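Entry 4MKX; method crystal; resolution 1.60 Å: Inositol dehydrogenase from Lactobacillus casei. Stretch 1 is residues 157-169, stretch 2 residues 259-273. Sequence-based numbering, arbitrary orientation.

Stretch 1, residues 157-169: GKIGDITLIRSYS
Stretch 2 (259-273) YHVETEIIGTKGMLR

Strands 162-169 and 260-267 run antiparallel, their N-to-C directions 158° apart and their axes approaching to 4.6 Å. Phi/psi values stay extended (Arg-166 -117/127, Glu-264 -114/134), except at Thr-163, whose -105/-32 marks a beta bulge. There the register shifts by one: Ile-162 faces Gly-267 (CA to CA, 4.2 Å), whereas Leu-164 faces Ile-266 (5.1 Å between CA atoms). Both Thr-163 N (2.8 Å) and Leu-164 N (3.3 Å) consequently donate to Ile-266 O. Beyond the bulge, Arg-166 pairs with Glu-264 and Tyr-168 with Glu-262 through reciprocal bonds: Arg-166 N to Glu-264 O is 2.9 Å, Glu-264 N to Arg-166 O 2.7 Å, Tyr-168 N to Glu-262 O 2.8 Å and Glu-262 N to Tyr-168 O 3.0 Å.

Before the strand, a type I turn spans Gly-157 to Gly-160, and Ile-159 O accepts from Lys-269 N at 2.9 Å. Gly-160 (78/-155) has no room for a CB, which would lie 2.2 Å from Thr-268 OG1; at Gly-267 one would lie 2.1 Å from Ile-159 O.

Side chains alternate between faces. Ile-162, Ile-165, Ser-167, Ile-265 and Thr-263 share one. Ile-265 (m, t) places CG2 3.5 Å from Ile-159 CD1 and 3.8 Å from Ile-162 CG1, forming an apolar cluster; Ile-159 is p, t. Farther along, Ser-167 OG and Thr-263 OG1 are 2.8 Å apart.

The other face carries the charges. Arg-166 (t, t, p, chi4 85°) turns its guanidinium between two t, t glutamates, which approach near its plane: NH2 forms salt bridges with Glu-262 OE2 at 2.8 Å and Glu-264 OE1 at 2.9 Å, while NH1 reaches Glu-262 OE1 at 3.2 Å. Glu-264 OE1 also accepts from Arg-273 NE at 2.8 Å. The two arginines are therefore neighbours of like charge, with Arg-166 NH2 and Arg-273 NE 3.6 Å apart and not bonded to each other; both contact the same carboxylate oxygen.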

# COMPACT_ATOMS: atom_id res chain seq x y z
N GLY A 157 -11.42 22.94 -2.04
CA GLY A 157 -10.25 23.72 -1.66
C GLY A 157 -9.23 22.95 -0.83
O GLY A 157 -8.31 23.54 -0.26
N LYS A 158 -9.38 21.63 -0.79
CA LYS A 158 -8.58 20.79 0.11
C LYS A 158 -7.10 20.65 -0.24
O LYS A 158 -6.31 20.30 0.63
CB LYS A 158 -9.21 19.41 0.24
CG LYS A 158 -10.53 19.39 1.00
CD LYS A 158 -10.38 18.71 2.35
CE LYS A 158 -11.71 18.70 3.11
NZ LYS A 158 -12.81 18.13 2.28
N ILE A 159 -6.72 20.90 -1.48
CA ILE A 159 -5.29 20.90 -1.79
C ILE A 159 -4.82 22.26 -2.26
O ILE A 159 -3.68 22.40 -2.71
CB ILE A 159 -4.86 19.81 -2.79
CG1 ILE A 159 -5.45 20.09 -4.17
CG2 ILE A 159 -5.23 18.41 -2.29
CD1 ILE A 159 -4.72 19.38 -5.27
N GLY A 160 -5.69 23.26 -2.16
CA GLY A 160 -5.31 24.62 -2.51
C GLY A 160 -5.33 24.78 -4.02
O GLY A 160 -6.03 24.05 -4.72
N ASP A 161 -4.56 25.74 -4.52
CA ASP A 161 -4.48 25.92 -5.97
C ASP A 161 -3.55 24.86 -6.53
O ASP A 161 -2.60 24.42 -5.87
CB ASP A 161 -3.98 27.33 -6.31
CG ASP A 161 -3.96 27.59 -7.81
OD1 ASP A 161 -4.79 27.03 -8.55
OD2 ASP A 161 -3.10 28.38 -8.25
N ILE A 162 -3.82 24.44 -7.76
CA ILE A 162 -3.04 23.38 -8.40
C ILE A 162 -1.77 23.94 -9.02
O ILE A 162 -1.80 24.91 -9.75
CB ILE A 162 -3.89 22.70 -9.47
CG1 ILE A 162 -5.06 21.99 -8.80
CG2 ILE A 162 -3.02 21.75 -10.30
CD1 ILE A 162 -6.08 21.40 -9.77
N THR A 163 -0.63 23.34 -8.70
CA THR A 163 0.63 23.81 -9.25
C THR A 163 1.15 22.87 -10.36
O THR A 163 1.80 23.31 -11.29
CB THR A 163 1.70 23.90 -8.18
OG1 THR A 163 2.05 22.58 -7.78
CG2 THR A 163 1.20 24.66 -6.98
N LEU A 164 0.86 21.58 -10.25
CA LEU A 164 1.36 20.64 -11.23
C LEU A 164 0.41 19.46 -11.37
O LEU A 164 -0.11 18.95 -10.38
CB LEU A 164 2.75 20.12 -10.82
CG LEU A 164 3.49 19.20 -11.80
CD1 LEU A 164 4.98 19.42 -11.65
CD2 LEU A 164 3.18 17.73 -11.54
N ILE A 165 0.18 19.03 -12.60
CA ILE A 165 -0.55 17.79 -12.82
C ILE A 165 0.31 16.86 -13.65
O ILE A 165 0.88 17.26 -14.66
CB ILE A 165 -1.89 18.04 -13.52
CG1 ILE A 165 -2.81 18.82 -12.59
CG2 ILE A 165 -2.56 16.71 -13.85
CD1 ILE A 165 -4.19 19.06 -13.18
N ARG A 166 0.43 15.61 -13.21
CA ARG A 166 1.15 14.59 -13.97
C ARG A 166 0.13 13.53 -14.33
O ARG A 166 -0.59 13.05 -13.46
CB ARG A 166 2.27 13.96 -13.13
CG ARG A 166 2.93 12.78 -13.83
CD ARG A 166 4.08 12.14 -13.00
NE ARG A 166 3.66 11.64 -11.70
CZ ARG A 166 3.13 10.44 -11.49
NH1 ARG A 166 2.95 9.61 -12.51
NH2 ARG A 166 2.77 10.07 -10.27
N SER A 167 0.02 13.19 -15.60
CA SER A 167 -0.91 12.14 -15.99
C SER A 167 -0.25 11.15 -16.93
O SER A 167 0.45 11.52 -17.87
CB SER A 167 -2.18 12.76 -16.60
OG SER A 167 -3.28 11.88 -16.43
N TYR A 168 -0.45 9.86 -16.65
CA TYR A 168 0.12 8.79 -17.45
C TYR A 168 -1.01 7.99 -18.04
O TYR A 168 -1.95 7.63 -17.33
CB TYR A 168 0.89 7.82 -16.55
CG TYR A 168 2.27 8.22 -16.10
CD1 TYR A 168 2.74 9.52 -16.19
CD2 TYR A 168 3.11 7.26 -15.57
CE1 TYR A 168 4.03 9.85 -15.76
CE2 TYR A 168 4.39 7.58 -15.13
CZ TYR A 168 4.84 8.86 -15.24
OH TYR A 168 6.12 9.13 -14.81
N SER A 169 -0.91 7.68 -19.33
CA SER A 169 -1.81 6.71 -19.96
C SER A 169 -0.94 5.73 -20.74
O SER A 169 -0.38 6.08 -21.78
CB SER A 169 -2.78 7.40 -20.93
OG SER A 169 -3.68 8.24 -20.21
N TYR A 259 -2.79 -2.10 -17.58
CA TYR A 259 -3.25 -0.81 -18.08
C TYR A 259 -2.96 0.26 -17.04
O TYR A 259 -3.58 0.27 -15.98
CB TYR A 259 -4.76 -0.90 -18.33
CG TYR A 259 -5.43 0.32 -18.94
CD1 TYR A 259 -4.95 0.90 -20.10
CD2 TYR A 259 -6.56 0.86 -18.35
CE1 TYR A 259 -5.57 2.00 -20.65
CE2 TYR A 259 -7.20 1.95 -18.90
CZ TYR A 259 -6.70 2.52 -20.05
OH TYR A 259 -7.32 3.62 -20.61
N HIS A 260 -2.01 1.14 -17.33
CA HIS A 260 -1.60 2.11 -16.32
C HIS A 260 -2.13 3.49 -16.67
O HIS A 260 -1.62 4.15 -17.56
CB HIS A 260 -0.08 2.17 -16.18
CG HIS A 260 0.38 2.99 -15.01
ND1 HIS A 260 0.83 2.42 -13.83
CD2 HIS A 260 0.42 4.33 -14.81
CE1 HIS A 260 1.16 3.37 -12.98
NE2 HIS A 260 0.92 4.54 -13.55
N VAL A 261 -3.17 3.90 -15.96
CA VAL A 261 -3.71 5.25 -16.09
C VAL A 261 -3.70 5.86 -14.70
O VAL A 261 -4.34 5.36 -13.77
CB VAL A 261 -5.13 5.25 -16.66
CG1 VAL A 261 -5.75 6.63 -16.58
CG2 VAL A 261 -5.08 4.82 -18.12
N GLU A 262 -2.92 6.92 -14.54
CA GLU A 262 -2.64 7.48 -13.23
C GLU A 262 -2.63 8.99 -13.40
O GLU A 262 -2.12 9.49 -14.40
CB GLU A 262 -1.27 7.01 -12.74
CG GLU A 262 -0.83 7.63 -11.40
CD GLU A 262 0.63 7.43 -11.09
OE1 GLU A 262 1.36 6.91 -11.97
OE2 GLU A 262 1.07 7.81 -9.98
N THR A 263 -3.23 9.70 -12.45
CA THR A 263 -3.19 11.16 -12.48
C THR A 263 -2.81 11.67 -11.11
O THR A 263 -3.43 11.33 -10.11
CB THR A 263 -4.55 11.74 -12.89
OG1 THR A 263 -4.86 11.25 -14.19
CG2 THR A 263 -4.48 13.25 -12.96
N GLU A 264 -1.78 12.51 -11.08
CA GLU A 264 -1.27 13.09 -9.85
C GLU A 264 -1.53 14.59 -9.89
O GLU A 264 -1.28 15.24 -10.91
CB GLU A 264 0.24 12.85 -9.80
CG GLU A 264 0.99 13.66 -8.80
CD GLU A 264 2.47 13.44 -8.97
OE1 GLU A 264 2.96 12.39 -8.51
OE2 GLU A 264 3.14 14.29 -9.60
N ILE A 265 -2.04 15.13 -8.79
CA ILE A 265 -2.28 16.56 -8.70
C ILE A 265 -1.52 17.09 -7.48
O ILE A 265 -1.74 16.65 -6.36
CB ILE A 265 -3.80 16.85 -8.53
CG1 ILE A 265 -4.60 16.18 -9.66
CG2 ILE A 265 -4.05 18.36 -8.57
CD1 ILE A 265 -6.08 16.26 -9.45
N ILE A 266 -0.61 18.03 -7.72
CA ILE A 266 0.13 18.68 -6.64
C ILE A 266 -0.45 20.07 -6.44
O ILE A 266 -0.56 20.85 -7.39
CB ILE A 266 1.61 18.81 -6.99
CG1 ILE A 266 2.19 17.42 -7.27
CG2 ILE A 266 2.35 19.44 -5.82
CD1 ILE A 266 3.68 17.43 -7.56
N GLY A 267 -0.85 20.37 -5.21
CA GLY A 267 -1.43 21.67 -4.91
C GLY A 267 -0.58 22.39 -3.88
O GLY A 267 0.45 21.88 -3.42
N THR A 268 -1.01 23.59 -3.50
CA THR A 268 -0.24 24.37 -2.54
C THR A 268 -0.41 23.83 -1.13
O THR A 268 0.42 24.11 -0.27
CB THR A 268 -0.65 25.86 -2.59
OG1 THR A 268 -2.06 25.98 -2.39
CG2 THR A 268 -0.26 26.47 -3.93
N LYS A 269 -1.46 23.04 -0.89
CA LYS A 269 -1.76 22.57 0.46
C LYS A 269 -1.72 21.05 0.58
O LYS A 269 -1.98 20.50 1.65
CB LYS A 269 -3.13 23.05 0.91
CG LYS A 269 -3.37 24.53 0.72
CD LYS A 269 -4.53 25.00 1.56
CE LYS A 269 -5.71 24.07 1.41
NZ LYS A 269 -6.74 24.25 2.48
N GLY A 270 -1.42 20.38 -0.53
CA GLY A 270 -1.48 18.93 -0.52
C GLY A 270 -1.27 18.32 -1.89
O GLY A 270 -0.98 19.02 -2.86
N MET A 271 -1.43 17.01 -1.96
CA MET A 271 -1.13 16.29 -3.18
C MET A 271 -2.07 15.10 -3.19
O MET A 271 -2.47 14.61 -2.13
CB MET A 271 0.32 15.81 -3.07
CG MET A 271 0.86 15.10 -4.26
SD MET A 271 2.65 14.92 -4.00
CE MET A 271 2.97 13.89 -5.44
N LEU A 272 -2.50 14.67 -4.37
CA LEU A 272 -3.23 13.42 -4.43
C LEU A 272 -2.87 12.67 -5.69
O LEU A 272 -2.40 13.26 -6.67
CB LEU A 272 -4.73 13.64 -4.30
CG LEU A 272 -5.39 14.56 -5.31
CD1 LEU A 272 -5.77 13.76 -6.54
CD2 LEU A 272 -6.64 15.24 -4.72
N ARG A 273 -3.05 11.35 -5.65
CA ARG A 273 -2.86 10.52 -6.82
C ARG A 273 -4.10 9.67 -7.02
O ARG A 273 -4.66 9.14 -6.08
CB ARG A 273 -1.62 9.63 -6.66
CG ARG A 273 -0.33 10.43 -6.71
CD ARG A 273 0.88 9.55 -6.51
NE ARG A 273 2.09 10.31 -6.78
CZ ARG A 273 3.31 9.96 -6.37
NH1 ARG A 273 3.47 8.87 -5.65
NH2 ARG A 273 4.35 10.73 -6.66